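Local coordinates for protein insecticidal Delta-Endotoxin Cry8Ea1 (Bacillus Thuringiensis, PDB 3EB7) that kills larvae of the beetle Holotrichia parallela, probably by inserting its N-terminal helical bundle into gut-cell membranes to form pores, as related three-domain Cry toxins do, at residues F109-D113 and Y167-Q171; H143-K148 and R170-I175. All blocks are in the same frame, centred on the assembly; numbering follows the deposited sequence.

Contact 1: residues F109-D113 and Y167-Q171; sequences FEILD and YYNRQ
The carboxylate of Asp113 is held by Arg170 through two bonds: NH2 of Arg170 lies 2.6 Å from OD1 of Asp113, and NH1 of Arg170 donates to OD2 of Asp113 over 3.0 Å. The grip is end-on, one nitrogen to each oxygen, yet not flat, because the carboxylate and guanidinium planes stand 43° apart. OD2 takes NH1 on its syn lone pair, whereas OD1 meets NH2 on the syn side but 25° out of the carboxylate plane. Bends at the second and third torsions of the arginine turn its guanidinium so that NH1 and NH2 face the carboxylate, and His143 supplies OD2 with a further partner. Beside the salt bridge, Phe109 points its edge into a face of the Tyr167 ring in a T-shaped stack, centroids 5.1 Å apart and planes at 87°. Its leading atom, CE2 of Phe109, sits 3.4 Å from CZ of Tyr167. OD1 of Asp113 lies at the edge of that tyrosine ring, and CG of Glu110 lies 3.8 Å from OH of Tyr167. The axes of 109-113 and 167-171 pass 14.3 Å apart, so the segments meet through side chains, with no backbone-to-backbone contact, a second-neighbour contact within the alpha-helical bundle of the Cry toxin N-terminal domain.

Contact 2: residues H143-K148 and R170-I175; sequences HLLLLK and RQMSLI
Arg170 comes up beside Leu147 and His143, its NH2 lying 4.3 Å from CD1 of Leu147. Its guanidinium also approaches the imidazole of His143 without bonding to it; Asp113 is the partner of both, taking the arginine in a salt bridge and also hydrogen-bonding with His143 NE2.

One residue on, Gln171 faces Leu147 at the nearest backbone approach, where CB of Gln171 packs 3.9 Å from CB of Leu147. CG lies anti to the backbone N (chi1 -172°) and the chain stays extended beyond it, which carries the amide across to helix 133-153. There NE2 of Gln171 donates to O of Leu144 over 3.0 Å, in the carbonyl plane and nearly in its own amide plane. That oxygen also accepts the helical bond from N of Lys148, so two donors satisfy it in this buried place. Gln171 NE2 has a second acceptor in Tyr225 O, and CB of Lys148 rests 3.5 Å from the same nitrogen.

Segments 143-148 and 170-175 run antiparallel, their axes at 159° and 9.9 Å apart, as neighbours in the helical bundle of the delta-endotoxin N-terminal domain.

A turn further along, Leu174 fits among three side chains. Its CD1 lies 3.4 Å from CE1 of His143, approaching that ring obliquely, and also touches CD2 of Leu147, which sits over one face of the imidazole, offset toward its rim. Nearer the backbone, CB of Leu174 meets CD2 of Leu144 at 3.7 Å. The histidine is fixed at both nitrogens, ND1 being hydrogen-bonded to the hydroxyl of Tyr178.

Ile175 then presents CG1 to the end of Leu144, 4.1 Å from CD1 of Leu144, and also touches Tyr541, in a loop of the C-terminal domain.

After the helices up to 65-93, the chain enters helix 99-119, then helix 133-153, and finally helix 161-191, where both contacts end. Contact 1 closes the wider loop, with 53 residues between its segments; contact 2 closes a loop of 21 residues that starts inside the span of contact 1 but ends further on, the closing segments overlapping at Arg170 and Gln171. The centres are about 7 Å apart. The two contacts touch where Asp113 of contact 1 meets His143 of contact 2, while Phe109 and Asp113 also pack on Leu146. Three consecutive helices of the N-terminal bundle are thereby tied together.

Contact 1: residues F109-D113 and Y167-Q171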
loop_
_atom_site.group_PDB
_atom_site.type_symbol
_atom_site.label_atom_id
_atom_site.label_comp_id
_atom_site.label_asym_id
_atom_site.label_seq_id
_atom_site.Cartn_x
_atom_site.Cartn_y
_atom_site.Cartn_z
ATOM N N PHE A 109 -5.386 29.103 -9.374
ATOM C CA PHE A 109 -4.493 28.000 -9.617
ATOM C C PHE A 109 -3.053 28.470 -9.449
ATOM O O PHE A 109 -2.236 27.768 -8.850
ATOM C CB PHE A 109 -4.721 27.447 -11.049
ATOM C CG PHE A 109 -3.554 26.654 -11.580
ATOM C CD1 PHE A 109 -3.513 25.263 -11.433
ATOM C CD2 PHE A 109 -2.464 27.309 -12.200
ATOM C CE1 PHE A 109 -2.396 24.536 -11.884
ATOM C CE2 PHE A 109 -1.368 26.608 -12.647
ATOM C CZ PHE A 109 -1.322 25.210 -12.483
ATOM N N GLU A 110 -2.755 29.656 -9.975
ATOM C CA GLU A 110 -1.410 30.218 -9.902
ATOM C C GLU A 110 -1.094 30.632 -8.491
ATOM O O GLU A 110 0.040 30.543 -8.057
ATOM C CB GLU A 110 -1.269 31.426 -10.824
ATOM C CG GLU A 110 -1.308 31.117 -12.336
ATOM C CD GLU A 110 -1.399 32.403 -13.198
ATOM O OE1 GLU A 110 -1.152 33.514 -12.670
ATOM O OE2 GLU A 110 -1.722 32.308 -14.404
ATOM N N ILE A 111 -2.106 31.082 -7.764
ATOM C CA ILE A 111 -1.929 31.391 -6.335
ATOM C C ILE A 111 -1.615 30.118 -5.552
ATOM O O ILE A 111 -0.754 30.128 -4.681
ATOM C CB ILE A 111 -3.160 32.151 -5.722
ATOM C CG1 ILE A 111 -3.146 33.637 -6.151
ATOM C CG2 ILE A 111 -3.240 31.959 -4.186
ATOM C CD1 ILE A 111 -4.510 34.302 -6.147
ATOM N N LEU A 112 -2.293 29.015 -5.860
ATOM C CA LEU A 112 -1.993 27.752 -5.164
ATOM C C LEU A 112 -0.586 27.278 -5.455
ATOM O O LEU A 112 0.174 26.994 -4.537
ATOM C CB LEU A 112 -3.024 26.662 -5.452
ATOM C CG LEU A 112 -4.302 26.882 -4.651
ATOM C CD1 LEU A 112 -5.370 25.989 -5.190
ATOM C CD2 LEU A 112 -4.076 26.670 -3.117
ATOM N N ASP A 113 -0.225 27.261 -6.730
ATOM C CA ASP A 113 1.077 26.748 -7.153
ATOM C C ASP A 113 2.166 27.571 -6.457
ATOM O O ASP A 113 3.117 27.054 -5.871
ATOM C CB ASP A 113 1.176 26.778 -8.689
ATOM C CG ASP A 113 2.551 26.384 -9.200
ATOM O OD1 ASP A 113 3.168 27.158 -9.946
ATOM O OD2 ASP A 113 3.043 25.307 -8.838
ATOM N N TYR A 167 4.969 23.802 -16.640
ATOM C CA TYR A 167 4.178 23.158 -15.591
ATOM C C TYR A 167 4.360 21.649 -15.652
ATOM O O TYR A 167 4.547 21.005 -14.624
ATOM C CB TYR A 167 2.690 23.515 -15.717
ATOM C CG TYR A 167 2.301 24.891 -15.205
ATOM C CD1 TYR A 167 2.704 25.320 -13.934
ATOM C CD2 TYR A 167 1.511 25.753 -15.979
ATOM C CE1 TYR A 167 2.374 26.559 -13.454
ATOM C CE2 TYR A 167 1.162 27.031 -15.500
ATOM C CZ TYR A 167 1.591 27.413 -14.227
ATOM O OH TYR A 167 1.253 28.639 -13.698
ATOM N N TYR A 168 4.331 21.100 -16.861
ATOM C CA TYR A 168 4.557 19.684 -17.065
ATOM C C TYR A 168 5.988 19.249 -16.695
ATOM O O TYR A 168 6.179 18.225 -16.049
ATOM C CB TYR A 168 4.211 19.260 -18.488
ATOM C CG TYR A 168 4.378 17.766 -18.656
ATOM C CD1 TYR A 168 5.510 17.231 -19.290
ATOM C CD2 TYR A 168 3.433 16.880 -18.117
ATOM C CE1 TYR A 168 5.669 15.861 -19.428
ATOM C CE2 TYR A 168 3.591 15.533 -18.227
ATOM C CZ TYR A 168 4.720 15.021 -18.892
ATOM O OH TYR A 168 4.857 13.653 -19.018
ATOM N N ASN A 169 6.986 20.035 -17.079
ATOM C CA ASN A 169 8.341 19.718 -16.704
ATOM C C ASN A 169 8.554 19.850 -15.215
ATOM O O ASN A 169 9.283 19.093 -14.631
ATOM C CB ASN A 169 9.352 20.585 -17.504
ATOM C CG ASN A 169 9.368 20.227 -19.006
ATOM O OD1 ASN A 169 9.201 19.072 -19.371
ATOM N ND2 ASN A 169 9.530 21.223 -19.863
ATOM N N ARG A 170 7.922 20.822 -14.586
ATOM C CA ARG A 170 8.039 20.924 -13.135
ATOM C C ARG A 170 7.346 19.740 -12.458
ATOM O O ARG A 170 7.852 19.199 -11.484
ATOM C CB ARG A 170 7.490 22.257 -12.640
ATOM C CG ARG A 170 8.002 22.661 -11.240
ATOM C CD ARG A 170 8.150 24.198 -11.164
ATOM N NE ARG A 170 6.967 24.879 -11.670
ATOM C CZ ARG A 170 5.921 25.200 -10.904
ATOM N NH1 ARG A 170 5.919 24.906 -9.600
ATOM N NH2 ARG A 170 4.877 25.829 -11.434
ATOM N N GLN A 171 6.184 19.337 -12.972
ATOM C CA GLN A 171 5.478 18.209 -12.397
ATOM C C GLN A 171 6.365 16.956 -12.458
ATOM O O GLN A 171 6.426 16.206 -11.482
ATOM C CB GLN A 171 4.116 17.991 -13.053
ATOM C CG GLN A 171 3.256 16.927 -12.334
ATOM C CD GLN A 171 2.117 16.392 -13.161
ATOM O OE1 GLN A 171 2.260 16.119 -14.354
ATOM N NE2 GLN A 171 0.985 16.209 -12.531
#

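Contact 2: residues H143-K148 and R170-I175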
loop_
_atom_site.group_PDB
_atom_site.type_symbol
_atom_site.label_atom_id
_atom_site.label_comp_id
_atom_site.label_asym_id
_atom_site.label_seq_id
_atom_site.Cartn_x
_atom_site.Cartn_y
_atom_site.Cartn_z
ATOM N N HIS A 143 -0.102 19.094 -4.358
ATOM C CA HIS A 143 0.661 19.916 -5.299
ATOM C C HIS A 143 0.783 19.270 -6.672
ATOM O O HIS A 143 0.580 19.941 -7.679
ATOM C CB HIS A 143 2.051 20.284 -4.739
ATOM C CG HIS A 143 2.740 21.354 -5.529
ATOM N ND1 HIS A 143 4.105 21.539 -5.516
ATOM C CD2 HIS A 143 2.241 22.278 -6.394
ATOM C CE1 HIS A 143 4.412 22.546 -6.311
ATOM N NE2 HIS A 143 3.298 23.010 -6.859
ATOM N N LEU A 144 1.063 17.971 -6.728
ATOM C CA LEU A 144 1.110 17.238 -7.987
ATOM C C LEU A 144 -0.248 17.060 -8.675
ATOM O O LEU A 144 -0.318 16.959 -9.926
ATOM C CB LEU A 144 1.726 15.851 -7.754
ATOM C CG LEU A 144 3.139 15.788 -7.161
ATOM C CD1 LEU A 144 3.568 14.340 -6.907
ATOM C CD2 LEU A 144 4.140 16.519 -8.084
ATOM N N LEU A 145 -1.335 16.979 -7.903
ATOM C CA LEU A 145 -2.653 16.933 -8.521
ATOM C C LEU A 145 -3.021 18.280 -9.153
ATOM O O LEU A 145 -3.778 18.331 -10.151
ATOM C CB LEU A 145 -3.694 16.599 -7.482
ATOM C CG LEU A 145 -3.830 15.167 -6.992
ATOM C CD1 LEU A 145 -4.533 15.210 -5.640
ATOM C CD2 LEU A 145 -4.638 14.347 -8.045
ATOM N N LEU A 146 -2.496 19.359 -8.566
ATOM C CA LEU A 146 -2.757 20.711 -9.017
ATOM C C LEU A 146 -2.077 20.904 -10.365
ATOM O O LEU A 146 -2.704 21.322 -11.353
ATOM C CB LEU A 146 -2.209 21.734 -8.004
ATOM C CG LEU A 146 -2.510 23.189 -8.371
ATOM C CD1 LEU A 146 -3.962 23.496 -8.184
ATOM C CD2 LEU A 146 -1.680 24.157 -7.566
ATOM N N LEU A 147 -0.792 20.569 -10.411
ATOM C CA LEU A 147 -0.019 20.600 -11.648
ATOM C C LEU A 147 -0.639 19.762 -12.761
ATOM O O LEU A 147 -0.495 20.088 -13.933
ATOM C CB LEU A 147 1.435 20.215 -11.375
ATOM C CG LEU A 147 2.460 21.350 -11.089
ATOM C CD1 LEU A 147 1.914 22.782 -10.883
ATOM C CD2 LEU A 147 3.300 20.956 -9.928
ATOM N N LYS A 148 -1.363 18.711 -12.416
ATOM C CA LYS A 148 -2.069 17.925 -13.435
ATOM C C LYS A 148 -3.286 18.654 -14.057
ATOM O O LYS A 148 -3.615 18.439 -15.222
ATOM C CB LYS A 148 -2.442 16.590 -12.855
ATOM C CG LYS A 148 -3.495 15.808 -13.548
ATOM C CD LYS A 148 -3.931 14.727 -12.550
ATOM C CE LYS A 148 -5.355 14.288 -12.781
ATOM N NZ LYS A 148 -5.450 13.543 -14.092
ATOM N N ARG A 170 7.922 20.822 -14.586
ATOM C CA ARG A 170 8.039 20.924 -13.135
ATOM C C ARG A 170 7.346 19.740 -12.458
ATOM O O ARG A 170 7.852 19.199 -11.484
ATOM C CB ARG A 170 7.490 22.257 -12.640
ATOM C CG ARG A 170 8.002 22.661 -11.240
ATOM C CD ARG A 170 8.150 24.198 -11.164
ATOM N NE ARG A 170 6.967 24.879 -11.670
ATOM C CZ ARG A 170 5.921 25.200 -10.904
ATOM N NH1 ARG A 170 5.919 24.906 -9.600
ATOM N NH2 ARG A 170 4.877 25.829 -11.434
ATOM N N GLN A 171 6.184 19.337 -12.972
ATOM C CA GLN A 171 5.478 18.209 -12.397
ATOM C C GLN A 171 6.365 16.956 -12.458
ATOM O O GLN A 171 6.426 16.206 -11.482
ATOM C CB GLN A 171 4.116 17.991 -13.053
ATOM C CG GLN A 171 3.256 16.927 -12.334
ATOM C CD GLN A 171 2.117 16.392 -13.161
ATOM O OE1 GLN A 171 2.260 16.119 -14.354
ATOM N NE2 GLN A 171 0.985 16.209 -12.531
ATOM N N MET A 172 7.069 16.722 -13.568
ATOM C CA MET A 172 7.984 15.566 -13.665
ATOM C C MET A 172 9.135 15.676 -12.691
ATOM O O MET A 172 9.528 14.706 -12.058
ATOM C CB MET A 172 8.553 15.433 -15.068
ATOM C CG MET A 172 7.524 15.104 -16.110
ATOM S SD MET A 172 8.419 14.543 -17.560
ATOM C CE MET A 172 9.314 16.048 -18.032
ATOM N N SER A 173 9.678 16.875 -12.572
ATOM C CA SER A 173 10.762 17.075 -11.644
ATOM C C SER A 173 10.275 16.853 -10.199
ATOM O O SER A 173 11.009 16.360 -9.343
ATOM C CB SER A 173 11.360 18.472 -11.840
ATOM O OG SER A 173 12.171 18.837 -10.724
ATOM N N LEU A 174 9.023 17.195 -9.940
ATOM C CA LEU A 174 8.505 17.189 -8.573
ATOM C C LEU A 174 8.019 15.802 -8.162
ATOM O O LEU A 174 8.200 15.412 -6.996
ATOM C CB LEU A 174 7.432 18.269 -8.375
ATOM C CG LEU A 174 7.880 19.747 -8.300
ATOM C CD1 LEU A 174 6.649 20.685 -8.147
ATOM C CD2 LEU A 174 8.948 20.074 -7.193
ATOM N N ILE A 175 7.451 15.049 -9.107
ATOM C CA ILE A 175 7.177 13.642 -8.857
ATOM C C ILE A 175 8.427 12.956 -8.326
ATOM O O ILE A 175 8.383 12.293 -7.278
ATOM C CB ILE A 175 6.669 12.869 -10.097
ATOM C CG1 ILE A 175 5.294 13.381 -10.534
ATOM C CG2 ILE A 175 6.618 11.331 -9.818
ATOM C CD1 ILE A 175 4.902 12.926 -11.936
#